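Local structure of oxalate oxidase 1 (Hordeum vulgare, 1FI2) at residues 72-77 / 148-153. The protein oxidises oxalate with molecular oxygen to carbon dioxide and hydrogen peroxide at a manganese site, and also has superoxide dismutase activity. Residues are numbered along the deposited sequence; the frame is centred on the assembly and turned at random.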
loop_
_atom_site.group_PDB
_atom_site.type_symbol
_atom_site.label_atom_id
_atom_site.label_comp_id
_atom_site.label_asym_id
_atom_site.label_seq_id
_atom_site.Cartn_x
_atom_site.Cartn_y
_atom_site.Cartn_z
ATOM N N VAL A 72 -0.752 -5.833 -12.769
ATOM C CA VAL A 72 -1.510 -6.953 -13.293
ATOM C C VAL A 72 -0.678 -7.784 -14.276
ATOM O O VAL A 72 0.369 -7.364 -14.759
ATOM C CB VAL A 72 -2.788 -6.541 -14.054
ATOM C CG1 VAL A 72 -3.904 -6.015 -13.165
ATOM C CG2 VAL A 72 -2.441 -5.503 -15.121
ATOM N N SER A 73 -1.136 -9.015 -14.486
ATOM C CA SER A 73 -0.537 -9.923 -15.457
ATOM C C SER A 73 -1.473 -11.112 -15.666
ATOM O O SER A 73 -2.483 -11.228 -14.971
ATOM C CB SER A 73 0.848 -10.390 -15.033
ATOM O OG SER A 73 0.778 -11.293 -13.947
ATOM N N MET A 74 -1.201 -11.943 -16.672
ATOM C CA MET A 74 -2.044 -13.089 -16.968
ATOM C C MET A 74 -1.212 -14.325 -17.305
ATOM O O MET A 74 0.008 -14.289 -17.423
ATOM C CB MET A 74 -2.922 -12.847 -18.202
ATOM C CG MET A 74 -4.017 -11.812 -18.088
ATOM S SD MET A 74 -4.727 -11.408 -19.694
ATOM C CE MET A 74 -6.016 -12.623 -19.823
ATOM N N ASN A 75 -1.917 -15.435 -17.512
ATOM C CA ASN A 75 -1.301 -16.620 -18.101
ATOM C C ASN A 75 -2.398 -17.552 -18.612
ATOM O O ASN A 75 -3.558 -17.413 -18.233
ATOM C CB ASN A 75 -0.333 -17.318 -17.181
ATOM C CG ASN A 75 -0.788 -18.183 -16.050
ATOM O OD1 ASN A 75 -0.055 -18.305 -15.050
ATOM N ND2 ASN A 75 -1.948 -18.824 -16.124
ATOM N N ARG A 76 -2.005 -18.462 -19.488
ATOM C CA ARG A 76 -2.911 -19.472 -20.026
ATOM C C ARG A 76 -2.388 -20.848 -19.637
ATOM O O ARG A 76 -1.170 -21.031 -19.526
ATOM C CB ARG A 76 -3.000 -19.336 -21.546
ATOM C CG ARG A 76 -3.644 -20.519 -22.248
ATOM C CD ARG A 76 -3.699 -20.310 -23.760
ATOM N NE ARG A 76 -4.292 -21.476 -24.404
ATOM C CZ ARG A 76 -5.077 -21.483 -25.471
ATOM N NH1 ARG A 76 -5.417 -20.358 -26.082
ATOM N NH2 ARG A 76 -5.541 -22.641 -25.930
ATOM N N VAL A 77 -3.270 -21.769 -19.247
ATOM C CA VAL A 77 -2.833 -23.128 -18.929
ATOM C C VAL A 77 -3.674 -24.120 -19.738
ATOM O O VAL A 77 -4.903 -24.056 -19.724
ATOM C CB VAL A 77 -2.905 -23.498 -17.441
ATOM C CG1 VAL A 77 -2.240 -24.848 -17.191
ATOM C CG2 VAL A 77 -2.249 -22.455 -16.542
ATOM N N TYR A 148 -8.689 -25.904 -21.119
ATOM C CA TYR A 148 -7.813 -24.733 -21.000
ATOM C C TYR A 148 -8.505 -23.628 -20.212
ATOM O O TYR A 148 -9.730 -23.532 -20.169
ATOM C CB TYR A 148 -7.273 -24.276 -22.332
ATOM C CG TYR A 148 -7.946 -23.231 -23.171
ATOM C CD1 TYR A 148 -7.689 -21.877 -22.980
ATOM C CD2 TYR A 148 -8.822 -23.576 -24.193
ATOM C CE1 TYR A 148 -8.294 -20.907 -23.762
ATOM C CE2 TYR A 148 -9.438 -22.622 -24.982
ATOM C CZ TYR A 148 -9.166 -21.289 -24.762
ATOM O OH TYR A 148 -9.779 -20.332 -25.541
ATOM N N MET A 149 -7.685 -22.844 -19.520
ATOM C CA MET A 149 -8.154 -21.721 -18.726
ATOM C C MET A 149 -7.226 -20.525 -18.925
ATOM O O MET A 149 -6.075 -20.684 -19.334
ATOM C CB MET A 149 -8.180 -22.077 -17.236
ATOM C CG MET A 149 -6.826 -22.467 -16.678
ATOM S SD MET A 149 -6.844 -22.933 -14.942
ATOM C CE MET A 149 -5.092 -22.868 -14.552
ATOM N N VAL A 150 -7.746 -19.326 -18.729
ATOM C CA VAL A 150 -6.972 -18.090 -18.758
ATOM C C VAL A 150 -7.187 -17.394 -17.413
ATOM O O VAL A 150 -8.340 -17.241 -17.001
ATOM C CB VAL A 150 -7.377 -17.160 -19.910
ATOM C CG1 VAL A 150 -6.610 -15.845 -19.830
ATOM C CG2 VAL A 150 -7.144 -17.799 -21.275
ATOM N N VAL A 151 -6.108 -17.052 -16.715
ATOM C CA VAL A 151 -6.211 -16.417 -15.410
ATOM C C VAL A 151 -5.502 -15.064 -15.385
ATOM O O VAL A 151 -4.603 -14.793 -16.180
ATOM C CB VAL A 151 -5.649 -17.299 -14.279
ATOM C CG1 VAL A 151 -6.180 -18.727 -14.318
ATOM C CG2 VAL A 151 -4.125 -17.324 -14.298
ATOM N N SER A 152 -5.884 -14.237 -14.417
ATOM C CA SER A 152 -5.268 -12.940 -14.200
ATOM C C SER A 152 -4.752 -12.897 -12.761
ATOM O O SER A 152 -5.219 -13.650 -11.910
ATOM C CB SER A 152 -6.233 -11.784 -14.429
ATOM O OG SER A 152 -6.701 -11.746 -15.764
ATOM N N PHE A 153 -3.765 -12.044 -12.530
ATOM C CA PHE A 153 -3.166 -11.891 -11.218
ATOM C C PHE A 153 -3.116 -10.406 -10.855
ATOM O O PHE A 153 -3.028 -9.548 -11.730
ATOM C CB PHE A 153 -1.729 -12.411 -11.147
ATOM C CG PHE A 153 -1.558 -13.863 -11.493
ATOM C CD1 PHE A 153 -1.318 -14.248 -12.801
ATOM C CD2 PHE A 153 -1.643 -14.837 -10.510
ATOM C CE1 PHE A 153 -1.168 -15.582 -13.127
ATOM C CE2 PHE A 153 -1.495 -16.173 -10.833
ATOM C CZ PHE A 153 -1.252 -16.547 -12.138
#
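Arg76 lies flat against Tyr148 at one end of an antiparallel strand pair in the jellyroll barrel of this cupin, a clear case of how side-chain alternation gives two faces of one sheet separate tasks. Following Arg76 outward, CB and CG pass the carbonyl oxygen of Met149, CG at 3.8 Å; CG stands anti to the backbone N (chi1 166°), and the chain runs extended to NE. NE and CZ then lie above CD1 of the ring, NH1 nears CE1, and NH2 sits over the ring centre. With the two planes 4° apart and CZ 3.9 Å from the Tyr148 ring centroid, this is both a stack and a cation-pi contact. Asp78 forms a salt bridge with NE and the carbonyl of Leu42 accepts from NH1, fixing the guanidinium's rotation. A leucine in place of Tyr148 would probably cost the guanidinium its flat aromatic cover and leave its charge more dependent on Asp78. Beside Arg76 on this face, Met74 and Val150 pack against Ile96 and Met98 of the second subunit. The other face looks into the barrel. There Val77 and Met149 lie side by side, and Asn75, an oxalate-binding residue, sets ND2 3.2 Å from Val151 CG2. Between the faces, backbone bonds join the strands, among them Val151 N to Asn75 O at 3.0 Å. Phe153, edge-to-face with the manganese ligand His90, meets the Asn75 amide at its rim: the planes are 71° apart, and OD1 of Asn75 stops 3.5 Å from CE1 of Phe153.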